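Local coordinates for protein putative solute-binding component of ABC transporter (PDB 4YS6) that binds beta-D-glucose in the crystal and probably serves as the sugar-capturing, solute-binding component of an ABC transporter, at residues 142-147 with 180-185; 150-155 with 267-272; 164-169 with 238-243; 169-174 with 243-248. All coordinates share one frame; numbering follows the deposited sequence. Where two conformers were deposited one is given.

All four contacts belong to the lobe built round the parallel sheet 199-200, 165-170, 241-244, 267-268. Contacts 3 and 4 zip strands 165-170 and 241-244 together in succession, sharing Ile-169 and Leu-243, with centres 14 Å apart. Contact 2 packs helix 141-155 on the edge strand 267-268, which hydrogen-bonds to contact 3 through Ile-267 O and Val-242 N (2.7 Å). Contact 1 joins that helix to helix 177-195, and its Phe-182 touches Gln-271 of contact 2 and Ser-245 of contact 4. Glucose gathers three of them: the side chain of Phe-182 lies about 4 Å from it, while Asp-272 and Asn-246 both bond its O4. Contact 3 lies farther back, the side chain of Leu-243 about 13 Å from the sugar.

Contact 1 (142-147 with 180-185)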
# COMPACT_ATOMS: atom_id res chain seq x y z
N TYR A 142 -0.95 1.81 -9.79
CA TYR A 142 -1.94 2.60 -10.52
C TYR A 142 -3.21 1.77 -10.72
O TYR A 142 -4.32 2.27 -10.54
CB TYR A 142 -1.36 3.08 -11.84
CG TYR A 142 -2.32 3.92 -12.61
CD1 TYR A 142 -2.45 5.28 -12.34
CD2 TYR A 142 -3.12 3.37 -13.60
CE1 TYR A 142 -3.34 6.06 -13.05
CE2 TYR A 142 -4.00 4.14 -14.30
CZ TYR A 142 -4.11 5.48 -14.02
OH TYR A 142 -5.01 6.22 -14.75
N MSE A 143 -3.05 0.50 -11.05
CA MSE A 143 -4.20 -0.38 -11.29
C MSE A 143 -5.00 -0.60 -10.00
O MSE A 143 -6.24 -0.70 -10.03
CB MSE A 143 -3.76 -1.72 -11.90
CG MSE A 143 -4.89 -2.66 -12.06
SE MSE A 143 -4.18 -4.36 -12.78
CE MSE A 143 -3.42 -3.67 -14.44
N VAL A 144 -4.31 -0.67 -8.86
CA VAL A 144 -5.00 -0.76 -7.58
C VAL A 144 -5.96 0.42 -7.45
O VAL A 144 -7.12 0.26 -7.11
CB VAL A 144 -4.02 -0.77 -6.37
CG1 VAL A 144 -4.78 -0.59 -5.05
CG2 VAL A 144 -3.17 -2.03 -6.33
N GLY A 145 -5.44 1.62 -7.69
CA GLY A 145 -6.26 2.81 -7.63
C GLY A 145 -7.42 2.77 -8.62
O GLY A 145 -8.54 3.08 -8.27
N THR A 146 -7.13 2.39 -9.87
CA THR A 146 -8.18 2.24 -10.87
C THR A 146 -9.30 1.34 -10.35
O THR A 146 -10.49 1.66 -10.47
CB THR A 146 -7.64 1.65 -12.18
OG1 THR A 146 -6.55 2.43 -12.67
CG2 THR A 146 -8.72 1.61 -13.24
N LYS A 147 -8.92 0.20 -9.79
CA LYS A 147 -9.93 -0.78 -9.34
C LYS A 147 -10.81 -0.18 -8.26
O LYS A 147 -12.03 -0.41 -8.23
CB LYS A 147 -9.27 -2.06 -8.83
CG LYS A 147 -8.67 -2.92 -9.93
CD LYS A 147 -8.13 -4.23 -9.35
CE LYS A 147 -7.48 -5.11 -10.38
NZ LYS A 147 -8.46 -5.56 -11.39
N ARG A 180 0.63 8.25 -4.09
CA ARG A 180 0.38 9.08 -5.26
C ARG A 180 -0.27 8.28 -6.37
O ARG A 180 -1.16 8.75 -7.06
CB ARG A 180 1.68 9.69 -5.81
CG ARG A 180 2.36 10.68 -4.90
CD ARG A 180 3.37 11.52 -5.70
NE ARG A 180 4.36 10.73 -6.45
CZ ARG A 180 4.48 10.70 -7.78
NH1 ARG A 180 3.67 11.40 -8.57
NH2 ARG A 180 5.43 9.95 -8.34
N PHE A 181 0.21 7.06 -6.53
CA PHE A 181 -0.33 6.17 -7.54
C PHE A 181 -1.71 5.62 -7.19
O PHE A 181 -2.58 5.51 -8.08
CB PHE A 181 0.64 5.02 -7.77
CG PHE A 181 1.77 5.40 -8.68
CD1 PHE A 181 2.76 6.26 -8.24
CD2 PHE A 181 1.80 4.93 -9.98
CE1 PHE A 181 3.77 6.64 -9.09
CE2 PHE A 181 2.81 5.30 -10.83
CZ PHE A 181 3.80 6.15 -10.40
N PHE A 182 -1.95 5.26 -5.93
CA PHE A 182 -3.28 4.79 -5.55
C PHE A 182 -4.30 5.93 -5.75
O PHE A 182 -5.39 5.73 -6.27
CB PHE A 182 -3.33 4.32 -4.10
CG PHE A 182 -2.36 3.22 -3.75
CD1 PHE A 182 -2.09 2.17 -4.62
CD2 PHE A 182 -1.72 3.23 -2.52
CE1 PHE A 182 -1.21 1.18 -4.28
CE2 PHE A 182 -0.83 2.25 -2.17
CZ PHE A 182 -0.60 1.21 -3.04
N TYR A 183 -3.93 7.13 -5.32
CA TYR A 183 -4.79 8.32 -5.45
C TYR A 183 -5.00 8.64 -6.93
O TYR A 183 -6.13 8.87 -7.37
CB TYR A 183 -4.17 9.49 -4.69
CG TYR A 183 -4.86 10.83 -4.86
CD1 TYR A 183 -5.87 11.22 -4.00
CD2 TYR A 183 -4.47 11.69 -5.86
CE1 TYR A 183 -6.50 12.44 -4.16
CE2 TYR A 183 -5.09 12.90 -6.03
CZ TYR A 183 -6.10 13.27 -5.17
OH TYR A 183 -6.71 14.50 -5.36
N GLY A 184 -3.92 8.64 -7.70
CA GLY A 184 -3.99 9.00 -9.10
C GLY A 184 -4.86 8.05 -9.88
O GLY A 184 -5.66 8.49 -10.73
N GLY A 185 -4.71 6.75 -9.64
CA GLY A 185 -5.53 5.76 -10.32
C GLY A 185 -7.00 5.92 -10.03
O GLY A 185 -7.84 5.90 -10.94
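The ring of Tyr-142 lies over Gly-185, whose CA sits 3.9 Å from the ring centroid in a CH-pi contact. With CG anti to the backbone N (chi1 -179°), the phenol reaches across to helix 177-195, and CE1 comes to 3.5 Å from Gly-185 CA. Its OH continues to a hydrogen bond with Asp-188, one turn further along that helix. Nearer the backbone, Tyr-142 CB meets the edge of the Phe-181 ring near its plane, at CD2. Behind the tyrosine the backbones themselves touch: Gly-145 and Gly-185 stand with CA atoms 4.1 Å apart, and Gly-145 CA makes a CH...O contact of 3.3 Å with Phe-182 O. With no side chain at either glycine the backbones meet directly, and the axes of the short segments approach to 6.6 Å while crossing at -39°. Val-144 and Phe-182 lie side by side and point the same way, CG1 3.9 Å from CD1; chi1 of -58° swings the phenylalanine ring beside the valine and toward the glucose pocket. Val-144 links helix 141-155 to Gln-271 and to Pro-336 of strand 331-339, while Phe-182 of helix 177-195 packs on the loop residues Trp-216, Ser-245 and Gln-271.

Contact 2 (150-155 with 267-272); sequences EYIKEK and IVTGQD. With NA (sodium ion), chain F; BGC (beta-D-glucopyranose), chain D.
Ile-267 turns its two branches to different partners on helix 141-155. CG2 comes in at the edge of the Tyr-151 ring, in its plane, 3.7 Å from CE2, while CD1 presses against Lys-155 CB at 3.5 Å. The isoleucine and the tyrosine lie aslant to one another. Lys-155 has its CG beside the backbone N (chi1 -73°), which lays that atom over one face of the Tyr-151 ring; the ring is thus met on a face by its own helix and at an edge by the strand. Deeper in, Ile-152 and Thr-269 cross at about a right angle, the methyl CG2 of Thr-269 lying 4.0 Å from Ile-152 CD1. The threonine shows the helix this methyl while its OG1 bonds Cys-244 O in the adjoining strand 241-244. At the far ends stand two binding sites: Glu-154 O holds a sodium ion at 2.4 Å, with Asn-157 as a further ligand, and Asp-272 takes the glucose hydroxyls O3 on OD1 (2.7 Å) and O4 on OD2 (2.5 Å). The contact between helix 141-155 and segment 267-272 is therefore carried by methyl, methylene and ring carbon, with the polar chemistry handed to either end: a backbone carbonyl for the metal, and a carboxylate that accepts from two neighbouring sugar hydroxyls.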
# COMPACT_ATOMS: atom_id res chain seq x y z
N GLU A 150 -13.11 2.38 -10.00
CA GLU A 150 -14.12 1.73 -10.83
C GLU A 150 -15.17 1.06 -9.97
O GLU A 150 -16.34 0.96 -10.38
CB GLU A 150 -13.48 0.72 -11.77
CG GLU A 150 -12.71 1.38 -12.90
CD GLU A 150 -12.07 0.40 -13.86
OE1 GLU A 150 -11.82 0.81 -15.02
OE2 GLU A 150 -11.81 -0.75 -13.47
N TYR A 151 -14.77 0.58 -8.80
CA TYR A 151 -15.74 -0.05 -7.89
C TYR A 151 -16.78 0.96 -7.44
O TYR A 151 -17.98 0.70 -7.49
CB TYR A 151 -15.04 -0.67 -6.66
CG TYR A 151 -16.02 -1.41 -5.79
CD1 TYR A 151 -16.41 -2.70 -6.10
CD2 TYR A 151 -16.59 -0.80 -4.69
CE1 TYR A 151 -17.31 -3.39 -5.31
CE2 TYR A 151 -17.51 -1.47 -3.91
CZ TYR A 151 -17.85 -2.77 -4.21
OH TYR A 151 -18.78 -3.42 -3.44
N ILE A 152 -16.33 2.14 -7.01
CA ILE A 152 -17.23 3.20 -6.60
C ILE A 152 -18.08 3.68 -7.78
O ILE A 152 -19.28 3.85 -7.64
CB ILE A 152 -16.43 4.37 -5.99
CG1 ILE A 152 -15.85 3.92 -4.65
CG2 ILE A 152 -17.31 5.59 -5.82
CD1 ILE A 152 -14.94 4.89 -3.98
N LYS A 153 -17.45 3.88 -8.93
CA LYS A 153 -18.17 4.29 -10.13
C LYS A 153 -19.30 3.30 -10.50
O LYS A 153 -20.41 3.72 -10.85
CB LYS A 153 -17.21 4.44 -11.30
CG LYS A 153 -17.90 4.71 -12.63
CD LYS A 153 -16.88 5.08 -13.71
CE LYS A 153 -17.53 5.15 -15.07
NZ LYS A 153 -16.58 5.67 -16.12
N GLU A 154 -19.01 2.01 -10.42
CA GLU A 154 -20.00 0.98 -10.71
C GLU A 154 -21.10 0.96 -9.68
O GLU A 154 -22.26 0.92 -10.03
CB GLU A 154 -19.36 -0.41 -10.78
CG GLU A 154 -18.80 -0.77 -12.14
CD GLU A 154 -19.88 -1.10 -13.14
OE1 GLU A 154 -21.05 -1.24 -12.74
OE2 GLU A 154 -19.57 -1.21 -14.35
N LYS A 155 -20.77 1.00 -8.39
CA LYS A 155 -21.80 0.82 -7.37
C LYS A 155 -22.67 2.06 -7.20
O LYS A 155 -23.83 1.97 -6.77
CB LYS A 155 -21.15 0.44 -6.03
CG LYS A 155 -20.63 -1.00 -5.96
CD LYS A 155 -21.71 -2.02 -6.22
CE LYS A 155 -21.22 -3.44 -6.03
NZ LYS A 155 -22.25 -4.39 -6.51
N ILE A 267 -20.32 2.81 0.77
CA ILE A 267 -19.26 2.06 0.13
C ILE A 267 -17.95 2.39 0.83
O ILE A 267 -17.65 3.57 1.07
CB ILE A 267 -19.12 2.40 -1.37
CG1 ILE A 267 -20.41 2.12 -2.12
CG2 ILE A 267 -17.95 1.63 -1.96
CD1 ILE A 267 -20.45 2.78 -3.49
N VAL A 268 -17.19 1.36 1.20
CA VAL A 268 -15.84 1.56 1.76
C VAL A 268 -14.87 0.64 1.04
O VAL A 268 -15.08 -0.58 1.02
CB VAL A 268 -15.78 1.27 3.27
CG1 VAL A 268 -14.36 1.49 3.80
CG2 VAL A 268 -16.79 2.15 4.05
N THR A 269 -13.86 1.23 0.42
CA THR A 269 -12.82 0.48 -0.30
C THR A 269 -11.61 0.24 0.59
O THR A 269 -11.53 0.74 1.72
CB THR A 269 -12.36 1.22 -1.57
OG1 THR A 269 -11.75 2.47 -1.23
CG2 THR A 269 -13.54 1.49 -2.49
N GLY A 270 -10.65 -0.52 0.08
CA GLY A 270 -9.43 -0.77 0.79
C GLY A 270 -8.43 -1.53 -0.04
O GLY A 270 -8.58 -1.68 -1.26
N GLN A 271 -7.40 -2.01 0.62
CA GLN A 271 -6.35 -2.77 -0.02
C GLN A 271 -5.50 -3.48 1.05
O GLN A 271 -5.18 -2.88 2.08
CB GLN A 271 -5.50 -1.83 -0.88
CG GLN A 271 -4.21 -2.38 -1.31
CD GLN A 271 -3.31 -1.35 -1.99
OE1 GLN A 271 -2.47 -1.73 -2.77
NE2 GLN A 271 -3.51 -0.03 -1.72
N ASP A 272 -5.16 -4.74 0.76
CA ASP A 272 -4.19 -5.61 1.47
C ASP A 272 -4.85 -6.86 2.06
O ASP A 272 -4.15 -7.83 2.39
CB ASP A 272 -3.46 -4.94 2.66
CG ASP A 272 -2.48 -3.86 2.26
OD1 ASP A 272 -2.19 -3.68 1.05
OD2 ASP A 272 -1.94 -3.23 3.20
NA NA F . -23.75 0.01 -11.60
C2 BGC D . 1.60 -0.44 0.38
C3 BGC D . 0.24 -0.82 0.86
C4 BGC D . 0.08 -0.66 2.32
C5 BGC D . 0.50 0.70 2.79
C6 BGC D . 0.56 0.83 4.30
C1 BGC D . 1.89 1.02 0.77
O1 BGC D . 3.06 1.41 0.40
O2 BGC D . 1.67 -0.58 -1.03
O3 BGC D . 0.03 -2.23 0.46
O4 BGC D . -1.30 -0.81 2.73
O5 BGC D . 1.84 0.96 2.27
O6 BGC D . 1.24 -0.26 4.90
O HOH W 1 -25.48 -0.76 -13.05

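Contact 3 (164-169 with 238-243)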
# COMPACT_ATOMS: atom_id res chain seq x y z
N PRO A 164 -26.79 14.13 -6.70
CA PRO A 164 -25.43 13.95 -6.22
C PRO A 164 -25.29 12.81 -5.23
O PRO A 164 -26.25 12.39 -4.57
CB PRO A 164 -25.12 15.29 -5.55
CG PRO A 164 -26.43 15.75 -5.06
CD PRO A 164 -27.43 15.32 -6.11
N PHE A 165 -24.06 12.32 -5.13
CA PHE A 165 -23.65 11.37 -4.12
C PHE A 165 -22.53 11.99 -3.29
O PHE A 165 -21.66 12.66 -3.84
CB PHE A 165 -23.13 10.08 -4.72
CG PHE A 165 -24.11 9.37 -5.58
CD1 PHE A 165 -25.02 8.49 -5.03
CD2 PHE A 165 -24.10 9.54 -6.96
CE1 PHE A 165 -25.92 7.82 -5.81
CE2 PHE A 165 -25.00 8.85 -7.75
CZ PHE A 165 -25.91 8.00 -7.17
N ASN A 166 -22.52 11.70 -2.00
CA ASN A 166 -21.52 12.27 -1.09
C ASN A 166 -20.35 11.32 -0.94
O ASN A 166 -20.52 10.15 -0.62
CB ASN A 166 -22.15 12.57 0.26
CG ASN A 166 -23.15 13.70 0.18
OD1 ASN A 166 -24.32 13.53 0.52
ND2 ASN A 166 -22.70 14.85 -0.29
N LEU A 167 -19.15 11.85 -1.16
CA LEU A 167 -17.90 11.10 -1.14
C LEU A 167 -16.94 11.71 -0.14
O LEU A 167 -16.88 12.93 -0.03
CB LEU A 167 -17.27 11.15 -2.52
CG LEU A 167 -15.87 10.54 -2.69
CD1 LEU A 167 -15.94 9.06 -2.63
CD2 LEU A 167 -15.22 10.98 -4.00
N GLU A 168 -16.20 10.88 0.60
CA GLU A 168 -14.99 11.37 1.27
C GLU A 168 -13.81 10.48 0.89
O GLU A 168 -14.00 9.36 0.43
CB GLU A 168 -15.17 11.42 2.79
CG GLU A 168 -16.31 12.37 3.26
CD GLU A 168 -15.99 13.86 3.07
OE1 GLU A 168 -14.80 14.22 2.98
OE2 GLU A 168 -16.94 14.67 3.04
N ILE A 169 -12.60 10.99 1.07
CA ILE A 169 -11.40 10.37 0.52
C ILE A 169 -10.30 10.30 1.56
O ILE A 169 -10.05 11.30 2.23
CB ILE A 169 -10.88 11.17 -0.68
CG1 ILE A 169 -11.93 11.29 -1.79
CG2 ILE A 169 -9.62 10.53 -1.25
CD1 ILE A 169 -11.64 12.46 -2.73
N LYS A 238 -26.65 11.46 4.06
CA LYS A 238 -26.09 10.14 3.79
C LYS A 238 -24.69 10.30 3.22
O LYS A 238 -24.46 11.11 2.31
CB LYS A 238 -26.98 9.34 2.83
CG LYS A 238 -26.45 7.95 2.47
CD LYS A 238 -27.48 7.12 1.71
CE LYS A 238 -26.89 5.82 1.14
NZ LYS A 238 -25.57 5.42 1.74
N LEU A 239 -23.76 9.55 3.78
CA LEU A 239 -22.44 9.41 3.21
C LEU A 239 -22.51 8.22 2.28
O LEU A 239 -22.79 7.12 2.73
CB LEU A 239 -21.41 9.21 4.33
CG LEU A 239 -19.99 8.94 3.91
CD1 LEU A 239 -19.49 10.02 3.01
CD2 LEU A 239 -19.12 8.86 5.15
N ASP A 240 -22.32 8.45 0.99
CA ASP A 240 -22.56 7.39 0.00
C ASP A 240 -21.33 6.52 -0.24
O ASP A 240 -21.46 5.32 -0.49
CB ASP A 240 -23.03 8.00 -1.32
CG ASP A 240 -24.39 8.70 -1.19
OD1 ASP A 240 -25.41 7.99 -1.05
OD2 ASP A 240 -24.45 9.96 -1.18
N ALA A 241 -20.13 7.11 -0.17
CA ALA A 241 -18.90 6.36 -0.39
C ALA A 241 -17.72 6.98 0.31
O ALA A 241 -17.63 8.20 0.40
CB ALA A 241 -18.60 6.24 -1.89
N VAL A 242 -16.83 6.12 0.79
CA VAL A 242 -15.51 6.57 1.26
C VAL A 242 -14.43 5.82 0.48
O VAL A 242 -14.27 4.61 0.60
CB VAL A 242 -15.31 6.35 2.77
CG1 VAL A 242 -14.06 7.11 3.26
CG2 VAL A 242 -16.52 6.84 3.55
N LEU A 243 -13.71 6.57 -0.33
CA LEU A 243 -12.56 6.04 -1.04
C LEU A 243 -11.40 5.99 -0.07
O LEU A 243 -10.88 7.03 0.32
CB LEU A 243 -12.23 6.92 -2.24
CG LEU A 243 -10.91 6.64 -2.94
CD1 LEU A 243 -10.95 5.21 -3.50
CD2 LEU A 243 -10.69 7.69 -4.04
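Leu-167 leans its CD1 against Ala-241 CB (3.9 Å) in the middle of a parallel beta ladder, the central pair of strands in one lobe of a periplasmic-binding-protein fold. Residues 165-169 and 241-243 run together at 24°, pairing Leu-167 with Ala-241, Glu-168 with Val-242 and Ile-169 with Leu-243. On the face carrying Leu-167, the small Ala-241 leaves a shallow place between itself and the larger Leu-243, and CD1 of Leu-167 settles there, touching CB of both neighbours. With CG anti to its nitrogen, Leu-167 can reach across the strand gap instead of standing straight off the sheet. Next along, Ile-169 and Leu-243 rise side by side, CG2 to CD2, and helix 177-195 covers them with Met-187. The other face is filled differently: Leu-239 sends CD1 under the strand to rest against Glu-168 CG at 4.0 Å, the two side chains crossing at about a right angle. Beyond CG the glutamate carboxylate turns off to Ser-203 and Tyr-233, and helix 218-232 closes over with Ile-228 and Met-225. At the end of the ladder, Phe-165 sets the edge of its ring against the Asp-240 carboxylate, the planes 88° apart. Asn-166 O receives both Asp-240 N and Ala-241 N, a two-donor grip on one carbonyl oxygen. Asp-240 also reaches across to segment 164-169: OD2 accepts Asn-166 N through its anti lone pair at 2.7 Å, in an almost straight bond of 174°.

Contact 4 (169-174 with 243-248). With BGC (beta-D-glucopyranose), chain D.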
# COMPACT_ATOMS: atom_id res chain seq x y z
N ILE A 169 -12.60 10.99 1.07
CA ILE A 169 -11.40 10.37 0.52
C ILE A 169 -10.30 10.30 1.56
O ILE A 169 -10.05 11.30 2.23
CB ILE A 169 -10.88 11.17 -0.68
CG1 ILE A 169 -11.93 11.29 -1.79
CG2 ILE A 169 -9.62 10.53 -1.25
CD1 ILE A 169 -11.64 12.46 -2.73
N PHE A 170 -9.69 9.13 1.69
CA PHE A 170 -8.56 8.90 2.61
C PHE A 170 -7.46 8.20 1.85
O PHE A 170 -7.68 7.07 1.39
CB PHE A 170 -8.97 8.05 3.79
CG PHE A 170 -9.86 8.75 4.77
CD1 PHE A 170 -11.17 9.05 4.43
CD2 PHE A 170 -9.40 9.10 6.03
CE1 PHE A 170 -11.99 9.73 5.33
CE2 PHE A 170 -10.22 9.76 6.93
CZ PHE A 170 -11.51 10.08 6.56
N THR A 171 -6.31 8.84 1.68
CA THR A 171 -5.18 8.13 1.08
C THR A 171 -4.01 8.00 2.09
O THR A 171 -4.18 8.20 3.31
CB THR A 171 -4.73 8.78 -0.26
OG1 THR A 171 -3.88 7.87 -0.99
CG2 THR A 171 -4.00 10.09 -0.04
N GLY A 172 -2.86 7.59 1.59
CA GLY A 172 -1.78 7.19 2.45
C GLY A 172 -0.83 8.31 2.80
O GLY A 172 -1.15 9.50 2.67
N ASP A 173 0.35 7.92 3.27
CA ASP A 173 1.32 8.89 3.76
C ASP A 173 1.93 9.64 2.59
O ASP A 173 2.26 9.03 1.57
CB ASP A 173 2.40 8.20 4.56
CG ASP A 173 3.39 9.17 5.17
OD1 ASP A 173 3.10 9.71 6.26
OD2 ASP A 173 4.43 9.44 4.52
N PRO A 174 2.11 10.96 2.73
CA PRO A 174 2.65 11.71 1.59
C PRO A 174 4.12 11.38 1.26
O PRO A 174 4.61 11.77 0.21
CB PRO A 174 2.52 13.17 2.03
CG PRO A 174 1.75 13.19 3.29
CD PRO A 174 1.73 11.82 3.87
N LEU A 243 -13.71 6.57 -0.33
CA LEU A 243 -12.56 6.04 -1.04
C LEU A 243 -11.40 5.99 -0.07
O LEU A 243 -10.88 7.03 0.32
CB LEU A 243 -12.23 6.92 -2.24
CG LEU A 243 -10.91 6.64 -2.94
CD1 LEU A 243 -10.95 5.21 -3.50
CD2 LEU A 243 -10.69 7.69 -4.04
N CYS A 244 -11.04 4.77 0.34
CA CYS A 244 -9.87 4.56 1.18
C CYS A 244 -8.84 3.83 0.36
O CYS A 244 -9.15 2.78 -0.20
CB CYS A 244 -10.18 3.75 2.42
SG CYS A 244 -11.39 4.56 3.49
N SER A 245 -7.62 4.34 0.34
CA SER A 245 -6.58 3.73 -0.48
C SER A 245 -6.08 2.41 0.08
O SER A 245 -5.50 1.62 -0.68
CB SER A 245 -5.39 4.69 -0.68
OG SER A 245 -5.75 5.85 -1.42
N ASN A 246 -6.27 2.13 1.37
CA ASN A 246 -5.85 0.83 1.88
C ASN A 246 -6.65 0.40 3.09
O ASN A 246 -7.54 1.10 3.56
CB ASN A 246 -4.35 0.84 2.23
CG ASN A 246 -4.07 1.41 3.61
OD1 ASN A 246 -4.80 2.29 4.10
ND2 ASN A 246 -3.03 0.90 4.27
N ASP A 247 -6.32 -0.76 3.61
CA ASP A 247 -7.06 -1.30 4.74
C ASP A 247 -6.77 -0.57 6.07
O ASP A 247 -7.69 -0.41 6.87
CB ASP A 247 -6.75 -2.77 4.87
CG ASP A 247 -7.60 -3.67 3.92
OD1 ASP A 247 -8.38 -3.16 3.07
OD2 ASP A 247 -7.46 -4.91 4.05
N SER A 248 -5.55 -0.11 6.33
CA SER A 248 -5.33 0.53 7.63
C SER A 248 -6.14 1.84 7.71
O SER A 248 -6.71 2.14 8.78
CB SER A 248 -3.83 0.77 7.92
OG SER A 248 -3.23 1.69 7.02
C2 BGC D . 1.60 -0.44 0.38
C3 BGC D . 0.24 -0.82 0.86
C4 BGC D . 0.08 -0.66 2.32
C5 BGC D . 0.50 0.70 2.79
C6 BGC D . 0.56 0.83 4.30
C1 BGC D . 1.89 1.02 0.77
O1 BGC D . 3.06 1.41 0.40
O2 BGC D . 1.67 -0.58 -1.03
O3 BGC D . 0.03 -2.23 0.46
O4 BGC D . -1.30 -0.81 2.73
O5 BGC D . 1.84 0.96 2.27
O6 BGC D . 1.24 -0.26 4.90
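Phe-170 and Cys-244 form a parallel bridge whose ladder ends here: Phe-170 N gives to Leu-243 O at 2.8 Å, and Phe-170 O takes Ser-245 N at 2.9 Å, before the two strands end. Beside this bridge Cys-244 carries its sulfur obliquely to the Phe-170 ring, SG 5.4 Å from the centroid, in a sulfur-aromatic contact. Ring and thiol lie on the same face of the sheet, against Val-253 of helix 247-260. On the opposite face Ile-169 keeps its place next to Leu-243, as in contact 3. Past the last bridge the pairing passes to side chains. Thr-171 has OG1 anti to its backbone N (chi1 -164°), which carries the hydroxyl across to Ser-245 OG, and the two share a hydrogen bond of 2.8 Å. Both residues are buried, and Phe-182 packs against the serine, so the hydroxyl pair ties the two segments together where backbone bonding between them has stopped. Asn-246 then stands at the N-cap of helix 247-260, and its two amide ends work separately. OD1 turns to the start of the helix and to Thr-249. ND2 gives one bond to Ser-248 OG, close to the amide plane, and another to glucose O4 at 2.9 Å and 166°. These bonds hold the amide in a set rotation with an N-H aimed at the sugar. Because the same O4 donates to Asp-272, this hydroxyl both gives and receives, consistent with recognition of the sugar at O4.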